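Local atomic coordinates of nitrite oxidoreductase subunit A (Kuenenia stuttgartiensis, PDB entry 7B04), a protein that belongs to the molybdopterin oxidoreductase family and holds a molybdenum atom, two MD1 molecules and an iron/sulfur cluster. Residues F298-I303 with I518-I523; Q287-D292 with H809-Q814. All blocks are in the same frame, centred on the assembly; numbering follows the deposited sequence.

Contact 1: residues F298-I303 with I518-I523; sequences FSKLLI and IKPVAI
Leu301, Leu302 and Ile303 pair in register with Val521, Ala522 and Ile523 as neighbouring strands of a five-stranded parallel sheet in the molybdopterin oxidoreductase fold. The short strand axes run 4.7 Å apart and diverge by only 10°. The hydrogen-bond ladder alternates in the parallel manner: Ala522 N gives to Leu301 O (3.1 Å), and Ala522 O then accepts from Ile303 N (2.7 Å). Ahead of the strands, Pro520 O, whose residue follows a cis peptide bond, takes two donors, Lys300 N and Leu301 N, each at 3.3 Å. The Leu301 bond is the straighter, 169° at its hydrogen against 155°. Backbone bonds of Leu302 to Lys329 and Val331, and of Ile523 to Gly558, tie the pair to the strands flanking it. The polar side chains find partners beyond the pair: Ser299 OG bonds Gly556 O, while Lys300 NZ bonds Arg326 O and makes a cation-pi contact with Phe364 of the neighbouring subunit B. On the face bearing Leu301, Val521, Ile303 and Ile523, helix 505-517 packs against the leucine and Ile303. Here Leu301 and Val521 lie side by side, CD2 of the former 4.0 Å from CG2 of the latter. On the other face, Leu302 CD1 touches Ala522 CB at 3.8 Å.

Contact 2: residues Q287-D292 with H809-Q814; sequences QTSDVD and HPFWEQ
The His809 ring meets Val291 at its edge: methyl CG1 lies in the ring plane, 3.4 Å from ND1, and the two side chains run alongside each other. Phe811 has Pro810 CB against one face, 3.9 Å above the ring plane and displaced toward the rim, and Gln814 OE1 at its edge, in plane. Pro810 is the central piece of this packing. Its CD atom receives Val291 CG1 at 3.6 Å; chi1 of -63° sets CG1 anti to the carbonyl carbon, where it meets both CD and the His809 edge. The main-chain oxygen of Asp290 also lies against the proline ring, close to CD and CG. Ser289 OG lies 3.3 Å from Pro810 CG. That hydroxyl is anti to its own backbone N (chi1 175°) and is hydrogen-bonded to His560 ND1, so its polar need is met outside the pair. The two segments are joined by van der Waals packing, with no hydrogen bond between them. The Asp290 carboxylate turns to other partners, Tyr566 at OD2 and the cations Arg808 and Lys567 at OD1. Residues His809 to Trp812 form a type II turn, evident in the positive phi of Phe811 (70°), and its closing bond, Trp812 N to His809 O, is weak at 3.4 Å. Phe811 is the N-cap residue of helix 812-816. The loop 287-292, which leads on toward strand 301-304, lies against strand 558-561: Ser289 bonds the backbone of Thr561, and Val291 and Pro810 both rest on His560.

In the fold
Both contacts are buried, with centres 15 Å apart and nearest atoms about 7 Å apart, so they do not touch directly. Strand 558-561 connects them: as the outermost strand of the sheet it pairs through Gly558 with Ile523 of contact 1, while Thr561 and His560 receive the loop of contact 2. Contact 1 also lies within the chain span that contact 2 closes. Their chemistry differs accordingly. The strand pair is sewn by main-chain bonds and buries 500 Å², whereas the loop and turn of contact 2 bury 202 Å² by packing without hydrogen bonds between them. Subunit B reaches both, and the side chains of Ile303 and Asp290 lie about 9 and 11 Å from a bound MD1.

Contact 1: residues F298-I303 with I518-I523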
ATOM      1  N   PHE B 298       0.811  24.968   2.597  1.00 44.33           N
ATOM      2  CA  PHE B 298       0.889  26.410   2.397  1.00 46.78           C
ATOM      3  C   PHE B 298       0.903  26.787   0.920  1.00 51.16           C
ATOM      4  O   PHE B 298       0.613  27.941   0.588  1.00 47.95           O
ATOM      5  CB  PHE B 298       2.142  26.977   3.074  1.00 38.78           C
ATOM      6  CG  PHE B 298       2.087  26.964   4.577  1.00 42.75           C
ATOM      7  CD1 PHE B 298       0.880  26.853   5.245  1.00 45.54           C
ATOM      8  CD2 PHE B 298       3.250  27.068   5.323  1.00 42.05           C
ATOM      9  CE1 PHE B 298       0.834  26.845   6.628  1.00 40.14           C
ATOM     10  CE2 PHE B 298       3.211  27.060   6.704  1.00 43.83           C
ATOM     11  CZ  PHE B 298       2.000  26.949   7.357  1.00 36.66           C
ATOM     12  N   SER B 299       1.236  25.847   0.035  1.00 45.71           N
ATOM     13  CA  SER B 299       1.334  26.146  -1.389  1.00 42.75           C
ATOM     14  C   SER B 299      -0.034  26.482  -1.972  1.00 42.71           C
ATOM     15  O   SER B 299      -1.051  25.897  -1.589  1.00 48.20           O
ATOM     16  CB  SER B 299       1.944  24.960  -2.138  1.00 42.14           C
ATOM     17  OG  SER B 299       3.268  24.702  -1.704  1.00 42.21           O
ATOM     18  N   LYS B 300      -0.054  27.437  -2.909  1.00 42.59           N
ATOM     19  CA  LYS B 300      -1.282  27.814  -3.598  1.00 43.70           C
ATOM     20  C   LYS B 300      -1.343  27.394  -5.062  1.00 49.27           C
ATOM     21  O   LYS B 300      -2.445  27.294  -5.608  1.00 54.80           O
ATOM     22  CB  LYS B 300      -1.509  29.328  -3.482  1.00 37.45           C
ATOM     23  CG  LYS B 300      -1.665  29.774  -2.033  1.00 52.16           C
ATOM     24  CD  LYS B 300      -2.775  28.983  -1.340  1.00 52.23           C
ATOM     25  CE  LYS B 300      -2.897  29.343   0.135  1.00 56.79           C
ATOM     26  NZ  LYS B 300      -3.905  28.498   0.840  1.00 48.85           N
ATOM     27  N   LEU B 301      -0.208  27.181  -5.725  1.00 39.81           N
ATOM     28  CA  LEU B 301      -0.183  26.425  -6.976  1.00 36.00           C
ATOM     29  C   LEU B 301       0.912  25.384  -6.838  1.00 45.94           C
ATOM     30  O   LEU B 301       2.103  25.719  -6.815  1.00 42.93           O
ATOM     31  CB  LEU B 301       0.054  27.304  -8.203  1.00 45.11           C
ATOM     32  CG  LEU B 301       0.258  26.432  -9.451  1.00 44.56           C
ATOM     33  CD1 LEU B 301      -1.056  26.100 -10.134  1.00 44.63           C
ATOM     34  CD2 LEU B 301       1.219  27.076 -10.438  1.00 39.38           C
ATOM     35  N   LEU B 302       0.499  24.129  -6.761  1.00 55.01           N
ATOM     36  CA  LEU B 302       1.382  23.014  -6.466  1.00 42.46           C
ATOM     37  C   LEU B 302       1.538  22.138  -7.702  1.00 44.71           C
ATOM     38  O   LEU B 302       0.550  21.596  -8.205  1.00 48.14           O
ATOM     39  CB  LEU B 302       0.821  22.222  -5.294  1.00 38.17           C
ATOM     40  CG  LEU B 302       1.651  21.007  -4.989  1.00 38.60           C
ATOM     41  CD1 LEU B 302       3.000  21.541  -4.696  1.00 45.91           C
ATOM     42  CD2 LEU B 302       1.075  20.466  -3.761  1.00 29.92           C
ATOM     43  N   ILE B 303       2.778  21.964  -8.155  1.00 41.88           N
ATOM     44  CA  ILE B 303       3.079  21.261  -9.397  1.00 42.94           C
ATOM     45  C   ILE B 303       3.780  19.947  -9.080  1.00 40.83           C
ATOM     46  O   ILE B 303       4.724  19.911  -8.282  1.00 42.80           O
ATOM     47  CB  ILE B 303       3.936  22.133 -10.332  1.00 44.18           C
ATOM     48  CG1 ILE B 303       3.164  23.389 -10.744  1.00 41.53           C
ATOM     49  CG2 ILE B 303       4.372  21.344 -11.561  1.00 38.10           C
ATOM     50  CD1 ILE B 303       4.033  24.470 -11.338  1.00 42.27           C
ATOM     51  N   ILE B 518       0.701  33.292  -9.591  1.00 51.57           N
ATOM     52  CA  ILE B 518       0.464  32.755  -8.251  1.00 52.46           C
ATOM     53  C   ILE B 518       1.753  32.726  -7.424  1.00 57.65           C
ATOM     54  O   ILE B 518       2.846  32.462  -7.943  1.00 59.27           O
ATOM     55  CB  ILE B 518      -0.150  31.344  -8.311  1.00 49.86           C
ATOM     56  CG1 ILE B 518      -1.360  31.361  -9.250  1.00 49.32           C
ATOM     57  CG2 ILE B 518      -0.563  30.879  -6.928  1.00 44.27           C
ATOM     58  CD1 ILE B 518      -2.308  30.197  -9.094  1.00 39.39           C
ATOM     59  N   LYS B 519       1.618  33.050  -6.129  1.00 50.31           N
ATOM     60  CA  LYS B 519       2.632  32.868  -5.088  1.00 44.22           C
ATOM     61  C   LYS B 519       1.949  32.220  -3.885  1.00 47.81           C
ATOM     62  O   LYS B 519       0.821  32.610  -3.551  1.00 52.09           O
ATOM     63  CB  LYS B 519       3.247  34.218  -4.695  0.73 48.11           C
ATOM     64  CG  LYS B 519       4.382  34.672  -5.615  1.00 47.00           C
ATOM     65  CD  LYS B 519       5.460  35.437  -4.858  1.00 40.70           C
ATOM     66  CE  LYS B 519       6.548  35.943  -5.796  0.93 44.30           C
ATOM     67  NZ  LYS B 519       7.756  36.351  -5.028  0.91 41.20           N
ATOM     68  N   PRO B 520       2.583  31.245  -3.199  1.00 45.55           N
ATOM     69  CA  PRO B 520       3.763  30.442  -3.513  1.00 46.11           C
ATOM     70  C   PRO B 520       3.503  29.362  -4.535  1.00 44.93           C
ATOM     71  O   PRO B 520       2.416  28.777  -4.592  1.00 42.70           O
ATOM     72  CB  PRO B 520       4.096  29.794  -2.163  1.00 39.41           C
ATOM     73  CG  PRO B 520       3.413  30.641  -1.135  1.00 38.74           C
ATOM     74  CD  PRO B 520       2.132  30.965  -1.828  1.00 41.72           C
ATOM     75  N   VAL B 521       4.499  29.137  -5.381  1.00 40.76           N
ATOM     76  CA  VAL B 521       4.484  28.079  -6.381  1.00 38.68           C
ATOM     77  C   VAL B 521       5.516  27.048  -5.947  1.00 42.52           C
ATOM     78  O   VAL B 521       6.639  27.414  -5.567  1.00 46.12           O
ATOM     79  CB  VAL B 521       4.797  28.624  -7.787  1.00 38.27           C
ATOM     80  CG1 VAL B 521       5.172  27.495  -8.746  1.00 40.19           C
ATOM     81  CG2 VAL B 521       3.624  29.428  -8.321  1.00 44.49           C
ATOM     82  N   ALA B 522       5.140  25.773  -5.991  1.00 41.49           N
ATOM     83  CA  ALA B 522       6.052  24.703  -5.621  1.00 41.12           C
ATOM     84  C   ALA B 522       6.006  23.608  -6.673  1.00 41.49           C
ATOM     85  O   ALA B 522       4.926  23.196  -7.111  1.00 39.62           O
ATOM     86  CB  ALA B 522       5.701  24.115  -4.249  1.00 41.38           C
ATOM     87  N   ILE B 523       7.187  23.160  -7.088  1.00 41.78           N
ATOM     88  CA  ILE B 523       7.339  22.062  -8.031  1.00 40.82           C
ATOM     89  C   ILE B 523       7.852  20.865  -7.251  1.00 42.80           C
ATOM     90  O   ILE B 523       8.901  20.942  -6.599  1.00 41.10           O
ATOM     91  CB  ILE B 523       8.291  22.420  -9.183  1.00 42.05           C
ATOM     92  CG1 ILE B 523       7.799  23.672  -9.902  1.00 36.88           C
ATOM     93  CG2 ILE B 523       8.393  21.260 -10.153  1.00 41.37           C
ATOM     94  CD1 ILE B 523       8.802  24.267 -10.859  1.00 35.55           C
TER

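Contact 2: residues Q287-D292 with H809-Q814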
ATOM      1  N   GLN B 287      22.565  18.255  -0.775  1.00 40.69           N
ATOM      2  CA  GLN B 287      22.211  16.869  -1.072  1.00 44.24           C
ATOM      3  C   GLN B 287      20.805  16.762  -1.653  1.00 48.53           C
ATOM      4  O   GLN B 287      20.603  16.161  -2.715  1.00 49.05           O
ATOM      5  CB  GLN B 287      22.337  16.023   0.196  1.00 42.25           C
ATOM      6  CG  GLN B 287      22.222  14.527  -0.035  1.00 41.52           C
ATOM      7  CD  GLN B 287      22.184  13.738   1.259  1.00 42.05           C
ATOM      8  OE1 GLN B 287      22.023  14.304   2.341  1.00 42.05           O
ATOM      9  NE2 GLN B 287      22.337  12.423   1.155  1.00 44.52           N
ATOM     10  N   THR B 288      19.818  17.344  -0.973  1.00 44.54           N
ATOM     11  CA  THR B 288      18.432  17.230  -1.409  1.00 40.30           C
ATOM     12  C   THR B 288      17.639  18.410  -0.868  1.00 37.68           C
ATOM     13  O   THR B 288      17.757  18.746   0.314  1.00 35.06           O
ATOM     14  CB  THR B 288      17.807  15.907  -0.950  1.00 47.09           C
ATOM     15  OG1 THR B 288      18.238  14.848  -1.813  1.00 52.50           O
ATOM     16  CG2 THR B 288      16.286  15.988  -0.994  1.00 46.76           C
ATOM     17  N   SER B 289      16.840  19.032  -1.731  1.00 45.49           N
ATOM     18  CA  SER B 289      15.887  20.053  -1.314  1.00 44.45           C
ATOM     19  C   SER B 289      14.528  19.393  -1.097  1.00 44.73           C
ATOM     20  O   SER B 289      13.854  19.015  -2.059  1.00 46.91           O
ATOM     21  CB  SER B 289      15.799  21.161  -2.359  1.00 46.94           C
ATOM     22  OG  SER B 289      14.799  22.109  -2.025  1.00 46.97           O
ATOM     23  N   ASP B 290      14.143  19.225   0.170  1.00 45.84           N
ATOM     24  CA  ASP B 290      12.841  18.683   0.539  1.00 41.14           C
ATOM     25  C   ASP B 290      12.295  19.492   1.710  1.00 48.24           C
ATOM     26  O   ASP B 290      12.971  20.377   2.242  1.00 50.73           O
ATOM     27  CB  ASP B 290      12.934  17.188   0.865  1.00 37.27           C
ATOM     28  CG  ASP B 290      13.976  16.884   1.919  1.00 45.74           C
ATOM     29  OD1 ASP B 290      14.664  17.821   2.378  1.00 42.74           O
ATOM     30  OD2 ASP B 290      14.111  15.699   2.285  1.00 54.59           O
ATOM     31  N   VAL B 291      11.069  19.180   2.133  1.00 49.96           N
ATOM     32  CA  VAL B 291      10.363  19.981   3.127  1.00 45.40           C
ATOM     33  C   VAL B 291       9.652  19.083   4.130  1.00 45.07           C
ATOM     34  O   VAL B 291       9.350  17.919   3.850  1.00 43.89           O
ATOM     35  CB  VAL B 291       9.330  20.935   2.481  1.00 37.13           C
ATOM     36  CG1 VAL B 291      10.012  21.947   1.584  1.00 39.72           C
ATOM     37  CG2 VAL B 291       8.283  20.145   1.705  1.00 25.29           C
ATOM     38  N   ASP B 292       9.406  19.631   5.321  1.00 38.73           N
ATOM     39  CA  ASP B 292       8.400  19.046   6.197  1.00 36.91           C
ATOM     40  C   ASP B 292       7.051  19.230   5.518  1.00 44.75           C
ATOM     41  O   ASP B 292       6.608  20.364   5.312  1.00 42.29           O
ATOM     42  CB  ASP B 292       8.404  19.705   7.578  1.00 38.27           C
ATOM     43  CG  ASP B 292       9.670  19.428   8.356  1.00 47.50           C
ATOM     44  OD1 ASP B 292      10.283  18.361   8.141  1.00 47.48           O
ATOM     45  OD2 ASP B 292      10.050  20.278   9.187  1.00 50.77           O
ATOM     46  N   HIS B 809      11.925  24.492   5.759  1.00 44.16           N
ATOM     47  CA  HIS B 809      11.943  24.860   4.359  1.00 43.66           C
ATOM     48  C   HIS B 809      13.382  25.140   3.956  1.00 45.91           C
ATOM     49  O   HIS B 809      14.037  25.994   4.580  1.00 48.47           O
ATOM     50  CB  HIS B 809      11.064  26.082   4.132  1.00 39.78           C
ATOM     51  CG  HIS B 809      10.749  26.331   2.698  1.00 43.77           C
ATOM     52  ND1 HIS B 809      10.559  25.311   1.792  1.00 47.43           N
ATOM     53  CD2 HIS B 809      10.604  27.482   2.007  1.00 52.57           C
ATOM     54  CE1 HIS B 809      10.304  25.826   0.604  1.00 49.91           C
ATOM     55  NE2 HIS B 809      10.320  27.142   0.707  1.00 55.27           N
ATOM     56  N   PRO B 810      13.917  24.467   2.940  1.00 45.21           N
ATOM     57  CA  PRO B 810      15.319  24.690   2.571  1.00 43.91           C
ATOM     58  C   PRO B 810      15.531  26.086   2.009  1.00 43.78           C
ATOM     59  O   PRO B 810      14.680  26.625   1.298  1.00 44.10           O
ATOM     60  CB  PRO B 810      15.583  23.610   1.514  1.00 39.07           C
ATOM     61  CG  PRO B 810      14.235  23.298   0.953  1.00 42.11           C
ATOM     62  CD  PRO B 810      13.266  23.461   2.086  1.00 40.04           C
ATOM     63  N   PHE B 811      16.674  26.678   2.368  1.00 41.83           N
ATOM     64  CA  PHE B 811      17.115  27.988   1.894  1.00 49.35           C
ATOM     65  C   PHE B 811      16.279  29.129   2.455  1.00 53.82           C
ATOM     66  O   PHE B 811      16.309  30.240   1.918  1.00 46.39           O
ATOM     67  CB  PHE B 811      17.140  28.071   0.362  1.00 46.25           C
ATOM     68  CG  PHE B 811      17.697  26.850  -0.299  1.00 37.49           C
ATOM     69  CD1 PHE B 811      18.982  26.420  -0.016  1.00 42.44           C
ATOM     70  CD2 PHE B 811      16.937  26.134  -1.207  1.00 36.45           C
ATOM     71  CE1 PHE B 811      19.496  25.295  -0.624  1.00 49.09           C
ATOM     72  CE2 PHE B 811      17.447  25.009  -1.818  1.00 43.34           C
ATOM     73  CZ  PHE B 811      18.727  24.589  -1.525  1.00 45.04           C
ATOM     74  N   TRP B 812      15.528  28.882   3.530  1.00 48.89           N
ATOM     75  CA  TRP B 812      14.785  29.965   4.167  1.00 44.27           C
ATOM     76  C   TRP B 812      15.729  31.033   4.706  1.00 50.99           C
ATOM     77  O   TRP B 812      15.538  32.229   4.456  1.00 57.92           O
ATOM     78  CB  TRP B 812      13.904  29.406   5.284  1.00 46.26           C
ATOM     79  CG  TRP B 812      13.148  30.464   6.015  1.00 47.81           C
ATOM     80  CD1 TRP B 812      11.933  30.985   5.677  1.00 50.12           C
ATOM     81  CD2 TRP B 812      13.561  31.147   7.203  1.00 49.14           C
ATOM     82  NE1 TRP B 812      11.561  31.947   6.586  1.00 49.02           N
ATOM     83  CE2 TRP B 812      12.544  32.065   7.533  1.00 46.30           C
ATOM     84  CE3 TRP B 812      14.691  31.068   8.023  1.00 49.69           C
ATOM     85  CZ2 TRP B 812      12.624  32.898   8.646  1.00 41.44           C
ATOM     86  CZ3 TRP B 812      14.769  31.895   9.127  1.00 49.66           C
ATOM     87  CH2 TRP B 812      13.742  32.798   9.429  1.00 50.05           C
ATOM     88  N   GLU B 813      16.754  30.620   5.456  1.00 46.04           N
ATOM     89  CA  GLU B 813      17.739  31.558   5.981  1.00 49.58           C
ATOM     90  C   GLU B 813      18.590  32.195   4.889  1.00 47.05           C
ATOM     91  O   GLU B 813      19.256  33.200   5.156  1.00 51.08           O
ATOM     92  CB  GLU B 813      18.643  30.868   7.006  1.00 52.56           C
ATOM     93  CG  GLU B 813      19.517  29.771   6.435  1.00 50.73           C
ATOM     94  CD  GLU B 813      18.834  28.421   6.452  1.00 52.80           C
ATOM     95  OE1 GLU B 813      17.589  28.381   6.538  1.00 49.14           O
ATOM     96  OE2 GLU B 813      19.545  27.395   6.387  1.00 51.34           O
ATOM     97  N   GLN B 814      18.580  31.647   3.674  1.00 44.57           N
ATOM     98  CA  GLN B 814      19.415  32.174   2.604  1.00 49.53           C
ATOM     99  C   GLN B 814      18.737  33.315   1.865  1.00 46.11           C
ATOM    100  O   GLN B 814      19.420  34.214   1.362  1.00 43.90           O
ATOM    101  CB  GLN B 814      19.778  31.062   1.612  1.00 46.58           C
ATOM    102  CG  GLN B 814      21.142  30.419   1.844  1.00 48.20           C
ATOM    103  CD  GLN B 814      21.087  29.231   2.780  1.00 54.41           C
ATOM    104  OE1 GLN B 814      20.013  28.704   3.072  1.00 54.24           O
ATOM    105  NE2 GLN B 814      22.248  28.799   3.257  1.00 54.01           N
TER